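Local coordinates for protein endo-arabinase (Bacteroides thetaiotaomicron, PDB 5C0P) that probably hydrolyses glycosidic bonds in arabinan as a metal-binding glycoside hydrolase of family 43, at residues Y41-N46 against G65-A70; D84-E89 against Y93-F98; I109-S114 against P118-V123; S138-I141 against P147-L150. All blocks are in the same frame, centred on the assembly; numbering follows the deposited sequence.

Contact 1: residues Y41-N46 against G65-A70; sequences YLHFNN and GYSFIA
His43 and Ser67 meet through one polar pair: the ring nitrogen His43 ND1 lies 2.9 Å from Ser67 OG, a hydrogen bond in which either group could be the donor. The angle at the hydrogen, 152°, shows a moderately straight bond, and the hydroxyl reaches the imidazole at its edge, near the ring plane. Ser67 CB follows along the same edge, 3.5 Å from His43 CE1. Ser67 OG sits between its backbone N and carbonyl carbon (chi1 60°). His43 CG lies anti to its carbonyl carbon (chi1 -65°), which carries the ring toward the serine, and the ring's rotation then presents ND1. The second touch is weaker: Asn46 OD1 approaches the edge of the Tyr66 ring at CE1, 3.5 Å away, with amide and ring nearly coplanar although the side chains cross at about a right angle.

Further out, His43 and Asn46 each have another polar partner. His43 NE2 is hydrogen-bonded to Pro115 O, so the imidazole is gripped at both nitrogens and its rotation is fixed; an alanine here would probably leave Ser67 OG and Pro115 O without this mate and open a gap beside Val85. Asn46 OD1 is hydrogen-bonded to Arg51 NH2; its approach to Tyr66 is plain contact. The CA atoms of His43 and Ser67 are 7.5 Å apart because strand 50-55 runs between strands 39-45 and 60-68, and Ser67 and Phe68 both face Ile50 in a classic beta bulge. All three strands belong to one antiparallel sheet, a blade of the five-bladed beta-propeller characteristic of glycoside hydrolase family 43.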
loop_
_atom_site.group_PDB
_atom_site.type_symbol
_atom_site.label_atom_id
_atom_site.label_comp_id
_atom_site.label_asym_id
_atom_site.label_seq_id
_atom_site.Cartn_x
_atom_site.Cartn_y
_atom_site.Cartn_z
ATOM N N TYR A 41 2.118 14.467 2.419
ATOM C CA TYR A 41 2.339 13.835 3.717
ATOM C C TYR A 41 2.858 12.425 3.530
ATOM O O TYR A 41 2.324 11.663 2.724
ATOM C CB TYR A 41 1.056 13.806 4.554
ATOM C CG TYR A 41 0.515 15.177 4.860
ATOM C CD1 TYR A 41 -0.221 15.884 3.909
ATOM C CD2 TYR A 41 0.744 15.778 6.090
ATOM C CE1 TYR A 41 -0.703 17.153 4.180
ATOM C CE2 TYR A 41 0.268 17.042 6.374
ATOM C CZ TYR A 41 -0.457 17.726 5.417
ATOM O OH TYR A 41 -0.922 18.984 5.715
ATOM N N LEU A 42 3.869 12.077 4.317
ATOM C CA LEU A 42 4.435 10.734 4.312
ATOM C C LEU A 42 4.352 10.175 5.726
ATOM O O LEU A 42 5.132 10.555 6.614
ATOM C CB LEU A 42 5.883 10.784 3.819
ATOM C CG LEU A 42 6.733 9.509 3.775
ATOM C CD1 LEU A 42 5.971 8.358 3.145
ATOM C CD2 LEU A 42 8.020 9.771 2.995
ATOM N N HIS A 43 3.367 9.299 5.930
ATOM C CA HIS A 43 3.200 8.581 7.185
ATOM C C HIS A 43 3.989 7.285 7.086
ATOM O O HIS A 43 3.933 6.608 6.062
ATOM C CB HIS A 43 1.725 8.255 7.396
ATOM C CG HIS A 43 0.858 9.460 7.574
ATOM N ND1 HIS A 43 0.389 9.853 8.807
ATOM C CD2 HIS A 43 0.352 10.336 6.678
ATOM C CE1 HIS A 43 -0.362 10.933 8.665
ATOM N NE2 HIS A 43 -0.400 11.248 7.376
ATOM N N PHE A 44 4.707 6.925 8.144
ATOM C CA PHE A 44 5.543 5.732 8.077
ATOM C C PHE A 44 5.655 5.017 9.418
ATOM O O PHE A 44 5.443 5.617 10.476
ATOM C CB PHE A 44 6.930 6.061 7.488
ATOM C CG PHE A 44 7.735 7.053 8.302
ATOM C CD1 PHE A 44 7.556 8.421 8.140
ATOM C CD2 PHE A 44 8.697 6.608 9.203
ATOM C CE1 PHE A 44 8.305 9.327 8.882
ATOM C CE2 PHE A 44 9.454 7.506 9.947
ATOM C CZ PHE A 44 9.260 8.868 9.780
ATOM N N ASN A 45 5.951 3.721 9.360
ATOM C CA ASN A 45 6.216 2.933 10.552
ATOM C C ASN A 45 7.509 3.413 11.215
ATOM O O ASN A 45 8.588 3.332 10.618
ATOM C CB ASN A 45 6.333 1.452 10.176
ATOM C CG ASN A 45 6.608 0.557 11.373
ATOM O OD1 ASN A 45 6.529 0.990 12.521
ATOM N ND2 ASN A 45 6.934 -0.704 11.105
ATOM N N ASN A 46 7.396 3.923 12.435
ATOM C CA ASN A 46 8.534 4.463 13.170
ATOM C C ASN A 46 8.761 3.628 14.435
ATOM O O ASN A 46 9.225 4.131 15.460
ATOM C CB ASN A 46 8.266 5.941 13.480
ATOM C CG ASN A 46 9.467 6.675 14.055
ATOM O OD1 ASN A 46 9.320 7.442 15.010
ATOM N ND2 ASN A 46 10.655 6.458 13.480
ATOM N N GLY A 65 5.543 14.900 13.769
ATOM C CA GLY A 65 5.254 14.120 14.955
ATOM C C GLY A 65 4.546 12.812 14.664
ATOM O O GLY A 65 4.678 12.244 13.580
ATOM N N TYR A 66 3.781 12.329 15.635
ATOM C CA TYR A 66 3.145 11.027 15.493
ATOM C C TYR A 66 1.679 11.164 15.128
ATOM O O TYR A 66 0.927 11.887 15.788
ATOM C CB TYR A 66 3.286 10.224 16.785
ATOM C CG TYR A 66 4.720 10.059 17.218
ATOM C CD1 TYR A 66 5.597 9.266 16.489
ATOM C CD2 TYR A 66 5.198 10.704 18.347
ATOM C CE1 TYR A 66 6.912 9.117 16.880
ATOM C CE2 TYR A 66 6.509 10.559 18.748
ATOM C CZ TYR A 66 7.361 9.764 18.010
ATOM O OH TYR A 66 8.669 9.620 18.410
ATOM N N SER A 67 1.287 10.465 14.067
ATOM C CA SER A 67 -0.093 10.476 13.611
ATOM C C SER A 67 -0.897 9.338 14.238
ATOM O O SER A 67 -2.120 9.412 14.301
ATOM C CB SER A 67 -0.167 10.413 12.087
ATOM O OG SER A 67 0.455 9.232 11.596
ATOM N N PHE A 68 -0.224 8.282 14.695
ATOM C CA PHE A 68 -0.916 7.232 15.449
ATOM C C PHE A 68 -0.043 6.547 16.485
ATOM O O PHE A 68 0.990 5.955 16.152
ATOM C CB PHE A 68 -1.524 6.153 14.533
ATOM C CG PHE A 68 -2.273 5.090 15.291
ATOM C CD1 PHE A 68 -3.347 5.447 16.095
ATOM C CD2 PHE A 68 -1.908 3.755 15.223
ATOM C CE1 PHE A 68 -4.044 4.502 16.823
ATOM C CE2 PHE A 68 -2.615 2.792 15.955
ATOM C CZ PHE A 68 -3.679 3.170 16.753
ATOM N N ILE A 69 -0.473 6.635 17.743
ATOM C CA ILE A 69 0.074 5.835 18.828
ATOM C C ILE A 69 -1.093 5.055 19.395
ATOM O O ILE A 69 -2.080 5.658 19.818
ATOM C CB ILE A 69 0.594 6.713 19.977
ATOM C CG1 ILE A 69 1.552 7.788 19.464
ATOM C CG2 ILE A 69 1.230 5.839 21.070
ATOM C CD1 ILE A 69 2.920 7.277 19.167
ATOM N N ALA A 70 -0.986 3.729 19.423
ATOM C CA ALA A 70 -2.087 2.895 19.900
ATOM C C ALA A 70 -2.327 3.067 21.391
ATOM O O ALA A 70 -1.385 3.054 22.193
ATOM C CB ALA A 70 -1.838 1.428 19.580
#

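Contact 2: residues D84-E89 against Y93-F98; sequences DVYEYE and YLFTTF. With MG (magnesium ion), chain C.
Tyr86 lies against Phe95 on the face of the sheet that also carries Asp84 and Tyr93. Its CB is 4.1 Å from Tyr93 O; CG lies anti to the carbonyl carbon (chi1 -57°), carrying the ring over toward Phe95. CD2 reaches Phe95 CD1 at 3.7 Å, and CE2 stands over one face of the Phe95 ring, toward its rim. The planes meet at 77°, an edge-to-face pair with Tyr86 giving the edge. At the tip, OH makes a weak bond to Asp84 OD2 (2.6 Å) and a hydrogen bond with Leu139 N. A phenylalanine in its place would probably leave Leu139 N without this partner and the Asp84 carboxylate less firmly oriented. The strands form a beta hairpin of the propeller fold, with Asp84-Phe95 and Tyr86-Tyr93 as hydrogen-bonded pairs and Val85-Leu94 the non-hydrogen-bonded pair between them. Asp84 OD1 binds the magnesium ion at 2.1 Å, joined there by His261 and four waters; water 1 also donates to Asp84 OD2. The edge of Tyr88 points at the face of Tyr93 in an offset edge-to-face pair, centroids 5.8 Å apart. Water 2 bridges the two residues, donating to Tyr88 O at 2.9 Å and hydrogen-bonding to Tyr93 OH.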
loop_
_atom_site.group_PDB
_atom_site.type_symbol
_atom_site.label_atom_id
_atom_site.label_comp_id
_atom_site.label_asym_id
_atom_site.label_seq_id
_atom_site.Cartn_x
_atom_site.Cartn_y
_atom_site.Cartn_z
ATOM N N ASP A 84 -0.862 3.438 4.725
ATOM C CA ASP A 84 -1.342 4.242 3.602
ATOM C C ASP A 84 -2.297 5.257 4.213
ATOM O O ASP A 84 -2.972 4.948 5.206
ATOM C CB ASP A 84 -2.200 3.410 2.645
ATOM C CG ASP A 84 -1.417 2.408 1.806
ATOM O OD1 ASP A 84 -0.193 2.221 1.982
ATOM O OD2 ASP A 84 -2.086 1.795 0.943
ATOM N N VAL A 85 -2.410 6.447 3.625
ATOM C CA VAL A 85 -3.414 7.403 4.094
ATOM C C VAL A 85 -4.192 7.976 2.920
ATOM O O VAL A 85 -3.597 8.452 1.946
ATOM C CB VAL A 85 -2.791 8.559 4.938
ATOM C CG1 VAL A 85 -3.865 9.562 5.354
ATOM C CG2 VAL A 85 -2.114 7.994 6.173
ATOM N N TYR A 86 -5.516 7.932 3.027
ATOM C CA TYR A 86 -6.395 8.370 1.958
ATOM C C TYR A 86 -7.303 9.490 2.411
ATOM O O TYR A 86 -7.843 9.451 3.517
ATOM C CB TYR A 86 -7.275 7.208 1.495
ATOM C CG TYR A 86 -6.478 6.016 1.045
ATOM C CD1 TYR A 86 -6.036 5.914 -0.270
ATOM C CD2 TYR A 86 -6.148 4.999 1.932
ATOM C CE1 TYR A 86 -5.304 4.814 -0.702
ATOM C CE2 TYR A 86 -5.412 3.903 1.512
ATOM C CZ TYR A 86 -4.990 3.824 0.196
ATOM O OH TYR A 86 -4.254 2.730 -0.230
ATOM N N GLU A 87 -7.505 10.474 1.541
ATOM C CA GLU A 87 -8.572 11.436 1.766
ATOM C C GLU A 87 -9.844 10.842 1.179
ATOM O O GLU A 87 -9.865 10.392 0.031
ATOM C CB GLU A 87 -8.262 12.776 1.093
ATOM C CG GLU A 87 -9.162 13.942 1.531
ATOM C CD GLU A 87 -10.521 13.981 0.846
ATOM O OE1 GLU A 87 -10.697 13.356 -0.223
ATOM O OE2 GLU A 87 -11.425 14.660 1.377
ATOM N N TYR A 88 -10.914 10.845 1.960
ATOM C CA TYR A 88 -12.166 10.252 1.514
ATOM C C TYR A 88 -13.346 10.978 2.129
ATOM O O TYR A 88 -13.526 10.967 3.349
ATOM C CB TYR A 88 -12.188 8.760 1.874
ATOM C CG TYR A 88 -13.473 8.031 1.538
ATOM C CD1 TYR A 88 -13.718 7.555 0.253
ATOM C CD2 TYR A 88 -14.436 7.796 2.513
ATOM C CE1 TYR A 88 -14.886 6.871 -0.051
ATOM C CE2 TYR A 88 -15.599 7.120 2.219
ATOM C CZ TYR A 88 -15.828 6.656 0.937
ATOM O OH TYR A 88 -16.996 5.979 0.665
ATOM N N GLU A 89 -14.144 11.615 1.273
ATOM C CA GLU A 89 -15.330 12.357 1.694
ATOM C C GLU A 89 -15.066 13.321 2.857
ATOM O O GLU A 89 -15.850 13.408 3.801
ATOM C CB GLU A 89 -16.476 11.395 2.015
ATOM C CG GLU A 89 -16.776 10.442 0.865
ATOM C CD GLU A 89 -18.156 9.827 0.952
ATOM O OE1 GLU A 89 -18.761 9.581 -0.114
ATOM O OE2 GLU A 89 -18.634 9.583 2.082
ATOM N N TYR A 93 -8.121 8.701 6.188
ATOM C CA TYR A 93 -8.178 7.314 6.657
ATOM C C TYR A 93 -6.829 6.637 6.519
ATOM O O TYR A 93 -6.254 6.559 5.430
ATOM C CB TYR A 93 -9.248 6.523 5.903
ATOM C CG TYR A 93 -10.640 7.043 6.161
ATOM C CD1 TYR A 93 -11.129 8.148 5.463
ATOM C CD2 TYR A 93 -11.466 6.452 7.109
ATOM C CE1 TYR A 93 -12.407 8.641 5.700
ATOM C CE2 TYR A 93 -12.731 6.937 7.352
ATOM C CZ TYR A 93 -13.199 8.031 6.643
ATOM O OH TYR A 93 -14.463 8.527 6.872
ATOM N N LEU A 94 -6.340 6.148 7.646
ATOM C CA LEU A 94 -5.078 5.430 7.737
ATOM C C LEU A 94 -5.360 3.929 7.674
ATOM O O LEU A 94 -6.162 3.406 8.461
ATOM C CB LEU A 94 -4.410 5.777 9.077
ATOM C CG LEU A 94 -3.200 4.970 9.543
ATOM C CD1 LEU A 94 -2.023 5.278 8.631
ATOM C CD2 LEU A 94 -2.852 5.308 10.987
ATOM N N PHE A 95 -4.729 3.253 6.720
ATOM C CA PHE A 95 -4.814 1.803 6.572
ATOM C C PHE A 95 -3.443 1.239 6.975
ATOM O O PHE A 95 -2.443 1.475 6.283
ATOM C CB PHE A 95 -5.070 1.432 5.101
ATOM C CG PHE A 95 -6.492 1.635 4.632
ATOM C CD1 PHE A 95 -7.131 2.867 4.749
ATOM C CD2 PHE A 95 -7.170 0.596 4.002
ATOM C CE1 PHE A 95 -8.447 3.033 4.293
ATOM C CE2 PHE A 95 -8.466 0.759 3.528
ATOM C CZ PHE A 95 -9.114 1.977 3.681
ATOM N N THR A 96 -3.384 0.507 8.086
ATOM C CA THR A 96 -2.117 -0.019 8.603
ATOM C C THR A 96 -2.311 -1.460 9.058
ATOM O O THR A 96 -3.416 -1.851 9.450
ATOM C CB THR A 96 -1.583 0.854 9.775
ATOM O OG1 THR A 96 -1.374 2.190 9.298
ATOM C CG2 THR A 96 -0.255 0.333 10.324
ATOM N N THR A 97 -1.246 -2.251 8.993
ATOM C CA THR A 97 -1.337 -3.665 9.326
ATOM C C THR A 97 -0.796 -3.939 10.730
ATOM O O THR A 97 0.272 -3.460 11.118
ATOM C CB THR A 97 -0.617 -4.507 8.258
ATOM O OG1 THR A 97 -1.305 -4.351 7.002
ATOM C CG2 THR A 97 -0.588 -5.973 8.647
ATOM N N PHE A 98 -1.560 -4.715 11.503
ATOM C CA PHE A 98 -1.222 -4.999 12.888
ATOM C C PHE A 98 -1.439 -6.475 13.170
ATOM O O PHE A 98 -2.067 -7.174 12.384
ATOM C CB PHE A 98 -2.141 -4.220 13.848
ATOM C CG PHE A 98 -2.167 -2.729 13.622
ATOM C CD1 PHE A 98 -1.240 -1.892 14.243
ATOM C CD2 PHE A 98 -3.159 -2.158 12.831
ATOM C CE1 PHE A 98 -1.283 -0.506 14.043
ATOM C CE2 PHE A 98 -3.216 -0.775 12.628
ATOM C CZ PHE A 98 -2.275 0.052 13.240
HETATM MG MG MG C . 1.191 0.811 1.202
HETATM O O HOH W 1 -0.336 0.047 -0.021
HETATM O O HOH W 2 -15.385 10.448 5.461
HETATM O O HOH W 3 1.708 1.922 -0.527
HETATM O O HOH W 4 2.502 1.830 2.497
HETATM O O HOH W 5 0.462 -0.541 2.664
#

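Contact 3: residues I109-S114 against P118-V123; sequences ILVSDS and PFTPLV
The Phe119 ring carries Ser112 on one face: Ser112 CB stands over it, 3.9 Å from the ring centroid and 27° off the normal, a CH-pi contact shifted toward the rim. Leu94 of strand 91-100 packs on the opposite face. At the edge of the same ring, in its plane, lies the backbone N of Val111, so the phenyl also meets the backbone of segment 109-114. Phe119 CB touches Leu110 CB at 3.7 Å.

Ser112 OG is used twice. It donates to Pro118 O over 3.0 Å, coming in from above the flat carbonyl group, 60° out of its plane, rather than along a lone pair, and it accepts the N-H of Ser114, which makes an ST turn where the strand ends. The segments belong to the beta hairpin of strands 103-112 and 120-121, the latter the outermost strand of its four-stranded propeller blade. Val111 and Thr120 are its hydrogen-bonded pair, with Val111 N to Thr120 O at 2.8 Å and the return bond slightly longer. Leu110 is paired with Pro121, whose nitrogen has no hydrogen to give, in a non-hydrogen-bonded pair with diverging side chains.

One residue on, Leu122 N donates to Ile109 O (2.9 Å). Leu122 extends with CG opposite its backbone N (chi1 -178°), and its branches divide: CD2 packs on Ile109 CG2 at 3.8 Å, CD1 nears Val111 CG1 at 4.1 Å. Two waters bridge the segments: one donates to both Ile109 O and Val123 O, while another donates to Val111 O and is hydrogen-bonded to Thr120 OG1.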
loop_
_atom_site.group_PDB
_atom_site.type_symbol
_atom_site.label_atom_id
_atom_site.label_comp_id
_atom_site.label_asym_id
_atom_site.label_seq_id
_atom_site.Cartn_x
_atom_site.Cartn_y
_atom_site.Cartn_z
ATOM N N ILE A 109 -8.513 0.120 9.780
ATOM C CA ILE A 109 -8.741 1.464 9.275
ATOM C C ILE A 109 -8.952 2.426 10.437
ATOM O O ILE A 109 -9.708 2.141 11.379
ATOM C CB ILE A 109 -9.950 1.491 8.329
ATOM C CG1 ILE A 109 -9.696 0.554 7.140
ATOM C CG2 ILE A 109 -10.243 2.927 7.860
ATOM C CD1 ILE A 109 -10.916 0.341 6.221
ATOM N N LEU A 110 -8.247 3.555 10.380
ATOM C CA LEU A 110 -8.327 4.575 11.418
ATOM C C LEU A 110 -8.651 5.891 10.737
ATOM O O LEU A 110 -8.394 6.050 9.541
ATOM C CB LEU A 110 -7.002 4.669 12.178
ATOM C CG LEU A 110 -6.570 3.344 12.821
ATOM C CD1 LEU A 110 -5.623 2.539 11.912
ATOM C CD2 LEU A 110 -5.953 3.595 14.161
ATOM N N VAL A 111 -9.211 6.835 11.484
ATOM C CA VAL A 111 -9.742 8.048 10.861
ATOM C C VAL A 111 -9.297 9.314 11.597
ATOM O O VAL A 111 -9.105 9.302 12.815
ATOM C CB VAL A 111 -11.294 7.983 10.768
ATOM C CG1 VAL A 111 -11.937 7.939 12.163
ATOM C CG2 VAL A 111 -11.860 9.139 9.913
ATOM N N SER A 112 -9.136 10.402 10.843
ATOM C CA SER A 112 -8.797 11.705 11.412
ATOM C C SER A 112 -9.459 12.798 10.597
ATOM O O SER A 112 -9.797 12.585 9.426
ATOM C CB SER A 112 -7.278 11.921 11.392
ATOM O OG SER A 112 -6.938 13.179 11.963
ATOM N N ASP A 113 -9.626 13.969 11.207
ATOM C CA ASP A 113 -10.115 15.135 10.481
ATOM C C ASP A 113 -8.966 15.805 9.722
ATOM O O ASP A 113 -9.195 16.677 8.884
ATOM C CB ASP A 113 -10.739 16.144 11.448
ATOM C CG ASP A 113 -12.062 15.672 12.026
ATOM O OD1 ASP A 113 -12.657 14.728 11.474
ATOM O OD2 ASP A 113 -12.510 16.268 13.028
ATOM N N SER A 114 -7.736 15.398 10.030
ATOM C CA SER A 114 -6.537 16.062 9.512
ATOM C C SER A 114 -5.651 15.098 8.744
ATOM O O SER A 114 -5.553 13.929 9.104
ATOM C CB SER A 114 -5.725 16.634 10.674
ATOM O OG SER A 114 -4.414 17.000 10.261
ATOM N N PRO A 118 -4.202 13.400 14.574
ATOM C CA PRO A 118 -4.104 12.021 15.069
ATOM C C PRO A 118 -5.257 11.157 14.587
ATOM O O PRO A 118 -6.384 11.643 14.427
ATOM C CB PRO A 118 -4.184 12.193 16.589
ATOM C CG PRO A 118 -4.987 13.447 16.777
ATOM C CD PRO A 118 -4.634 14.338 15.624
ATOM N N PHE A 119 -4.957 9.890 14.332
ATOM C CA PHE A 119 -5.959 8.921 13.898
ATOM C C PHE A 119 -6.508 8.135 15.082
ATOM O O PHE A 119 -5.782 7.829 16.027
ATOM C CB PHE A 119 -5.347 7.948 12.892
ATOM C CG PHE A 119 -5.002 8.579 11.583
ATOM C CD1 PHE A 119 -5.971 8.724 10.600
ATOM C CD2 PHE A 119 -3.714 9.036 11.337
ATOM C CE1 PHE A 119 -5.666 9.320 9.393
ATOM C CE2 PHE A 119 -3.399 9.630 10.124
ATOM C CZ PHE A 119 -4.380 9.769 9.157
ATOM N N THR A 120 -7.799 7.824 15.031
ATOM C CA THR A 120 -8.426 6.937 16.010
ATOM C C THR A 120 -9.082 5.789 15.246
ATOM O O THR A 120 -9.470 5.947 14.091
ATOM C CB THR A 120 -9.457 7.676 16.884
ATOM O OG1 THR A 120 -10.502 8.182 16.054
ATOM C CG2 THR A 120 -8.806 8.824 17.621
ATOM N N PRO A 121 -9.196 4.615 15.878
ATOM C CA PRO A 121 -9.750 3.463 15.156
ATOM C C PRO A 121 -11.171 3.715 14.653
ATOM O O PRO A 121 -12.035 4.160 15.416
ATOM C CB PRO A 121 -9.750 2.359 16.217
ATOM C CG PRO A 121 -8.686 2.764 17.181
ATOM C CD PRO A 121 -8.737 4.262 17.231
ATOM N N LEU A 122 -11.400 3.436 13.374
ATOM C CA LEU A 122 -12.735 3.584 12.807
ATOM C C LEU A 122 -13.641 2.533 13.431
ATOM O O LEU A 122 -14.745 2.842 13.893
ATOM C CB LEU A 122 -12.676 3.469 11.283
ATOM C CG LEU A 122 -14.003 3.656 10.559
ATOM C CD1 LEU A 122 -14.592 5.044 10.836
ATOM C CD2 LEU A 122 -13.810 3.400 9.063
ATOM N N VAL A 123 -13.153 1.290 13.444
ATOM C CA VAL A 123 -13.662 0.216 14.291
ATOM C C VAL A 123 -12.435 -0.471 14.893
ATOM O O VAL A 123 -11.347 -0.434 14.294
ATOM C CB VAL A 123 -14.516 -0.819 13.516
ATOM C CG1 VAL A 123 -15.742 -0.154 12.891
ATOM C CG2 VAL A 123 -13.695 -1.521 12.455
HETATM O O HOH W 6 -8.807 0.382 13.352
HETATM O O HOH W 7 -9.749 10.817 15.098
#

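Contact 4: residues S138-I141 against P147-L150; sequences SLYI and PWLL
Ser138 pairs with Leu150 and Tyr140 with Trp148 in a beta hairpin of the family 43 propeller, formed by antiparallel strands 134-141 and 147-153. The axes of segments 138-141 and 147-150 come within 4.6 Å of each other, their directions 146° apart. Backbone hydrogen bonds come first. Each of these two pairs is closed by both of its possible N-H to O bonds; the shortest is Trp148 N to Tyr140 O at 2.7 Å, with the donor nearly on the line of the C=O bond. Between and beyond them, Leu139-Leu149 and Ile141-Pro147 are non-hydrogen-bonded pairs, the second suiting a proline, which lacks an N-H. Here CA-H groups point at carbonyls instead, as from Leu139 CA to Trp148 O at 3.4 Å.

Apolar contacts occupy the face of Leu139, Ile141, Pro147 and Leu149. Pro147 CB receives two methyls: Leu139 CD1, 3.8 Å away with the side chains lying side by side, and Ile141 CD1 at 3.9 Å, which crosses it obliquely. Tyr88 of strand 78-88 packs on this proline and on Ile141.

The aromatic pair is on the other face. Tyr140 CD2 and Trp148 CD1 approach to 3.9 Å, side by side, with planes 40° apart, an oblique pairing. Their polar ends are held elsewhere, Tyr140 OH by Arg211 NH1 and Trp148 NE1 by Asp142 OD2.

A polar group set against apolar carbon completes the account. With OG lodged between its own N and carbonyl carbon (chi1 67°), Ser138 is hydrogen-bonded to Pro207 O, and this same OG rests 3.4 Å from Leu150 CB.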
loop_
_atom_site.group_PDB
_atom_site.type_symbol
_atom_site.label_atom_id
_atom_site.label_comp_id
_atom_site.label_asym_id
_atom_site.label_seq_id
_atom_site.Cartn_x
_atom_site.Cartn_y
_atom_site.Cartn_z
ATOM N N SER A 138 -5.292 -1.872 1.054
ATOM C CA SER A 138 -5.293 -0.564 0.409
ATOM C C SER A 138 -6.685 -0.196 -0.086
ATOM O O SER A 138 -7.600 -1.029 -0.092
ATOM C CB SER A 138 -4.296 -0.541 -0.750
ATOM O OG SER A 138 -4.710 -1.400 -1.798
ATOM N N LEU A 139 -6.841 1.057 -0.505
ATOM C CA LEU A 139 -8.137 1.577 -0.931
ATOM C C LEU A 139 -8.068 1.965 -2.399
ATOM O O LEU A 139 -7.149 2.667 -2.832
ATOM C CB LEU A 139 -8.506 2.800 -0.088
ATOM C CG LEU A 139 -9.834 3.499 -0.387
ATOM C CD1 LEU A 139 -11.004 2.615 -0.025
ATOM C CD2 LEU A 139 -9.913 4.815 0.368
ATOM N N TYR A 140 -9.018 1.454 -3.171
ATOM C CA TYR A 140 -9.228 1.879 -4.550
ATOM C C TYR A 140 -10.636 2.457 -4.673
ATOM O O TYR A 140 -11.610 1.837 -4.237
ATOM C CB TYR A 140 -9.044 0.707 -5.527
ATOM C CG TYR A 140 -9.513 1.047 -6.925
ATOM C CD1 TYR A 140 -8.845 2.005 -7.688
ATOM C CD2 TYR A 140 -10.646 0.449 -7.476
ATOM C CE1 TYR A 140 -9.282 2.351 -8.956
ATOM C CE2 TYR A 140 -11.088 0.786 -8.757
ATOM C CZ TYR A 140 -10.407 1.741 -9.485
ATOM O OH TYR A 140 -10.839 2.087 -10.741
ATOM N N ILE A 141 -10.746 3.649 -5.258
ATOM C CA ILE A 141 -12.044 4.267 -5.514
ATOM C C ILE A 141 -12.375 4.079 -6.984
ATOM O O ILE A 141 -11.647 4.557 -7.871
ATOM C CB ILE A 141 -12.054 5.772 -5.160
ATOM C CG1 ILE A 141 -11.615 5.979 -3.703
ATOM C CG2 ILE A 141 -13.425 6.390 -5.456
ATOM C CD1 ILE A 141 -12.525 5.305 -2.665
ATOM N N PRO A 147 -15.882 2.579 -2.891
ATOM C CA PRO A 147 -14.616 2.109 -2.321
ATOM C C PRO A 147 -14.414 0.595 -2.361
ATOM O O PRO A 147 -15.342 -0.183 -2.071
ATOM C CB PRO A 147 -14.710 2.567 -0.861
ATOM C CG PRO A 147 -16.191 2.510 -0.551
ATOM C CD PRO A 147 -16.850 2.970 -1.848
ATOM N N TRP A 148 -13.186 0.205 -2.695
ATOM C CA TRP A 148 -12.751 -1.178 -2.690
ATOM C C TRP A 148 -11.555 -1.341 -1.788
ATOM O O TRP A 148 -10.649 -0.497 -1.789
ATOM C CB TRP A 148 -12.307 -1.597 -4.088
ATOM C CG TRP A 148 -13.411 -1.767 -5.093
ATOM C CD1 TRP A 148 -14.011 -0.790 -5.832
ATOM C CD2 TRP A 148 -14.024 -3.002 -5.476
ATOM N NE1 TRP A 148 -14.964 -1.343 -6.659
ATOM C CE2 TRP A 148 -14.991 -2.699 -6.456
ATOM C CE3 TRP A 148 -13.841 -4.336 -5.088
ATOM C CZ2 TRP A 148 -15.779 -3.692 -7.060
ATOM C CZ3 TRP A 148 -14.620 -5.317 -5.681
ATOM C CH2 TRP A 148 -15.576 -4.989 -6.662
ATOM N N LEU A 149 -11.552 -2.448 -1.050
ATOM C CA LEU A 149 -10.400 -2.900 -0.283
ATOM C C LEU A 149 -9.615 -3.900 -1.129
ATOM O O LEU A 149 -10.197 -4.831 -1.684
ATOM C CB LEU A 149 -10.883 -3.589 0.996
ATOM C CG LEU A 149 -9.798 -4.245 1.846
ATOM C CD1 LEU A 149 -8.961 -3.158 2.523
ATOM C CD2 LEU A 149 -10.426 -5.172 2.871
ATOM N N LEU A 150 -8.303 -3.701 -1.235
ATOM C CA LEU A 150 -7.415 -4.693 -1.846
ATOM C C LEU A 150 -6.507 -5.172 -0.729
ATOM O O LEU A 150 -6.077 -4.376 0.092
ATOM C CB LEU A 150 -6.553 -4.066 -2.940
ATOM C CG LEU A 150 -7.256 -3.219 -3.991
ATOM C CD1 LEU A 150 -6.217 -2.593 -4.930
ATOM C CD2 LEU A 150 -8.263 -4.048 -4.750
#

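Contacts 2 and 4 are buried hairpins, their centres about 9 and 10 Å from the centre of the chain, whereas contacts 1 and 3 are partly buried and lie about 15 and 17 Å out. Contacts 2 and 3 share one sheet through neighbouring strands 91-100 and 103-112. Contact 1 alone joins strands that are not sheet neighbours, so side chains carry it, while backbone ladders hold the others. It reaches contact 3 by a probable hydrogen bond from Phe119 N to Ser67 O and contact 2 where His43 meets Val85. Contacts 2 and 4 touch beside the magnesium site. Aromatic pairs mark both buried hairpins; contact 3 has instead a short outer strand, a CH-pi contact and an ST turn. Contacts 1 and 4 do not touch.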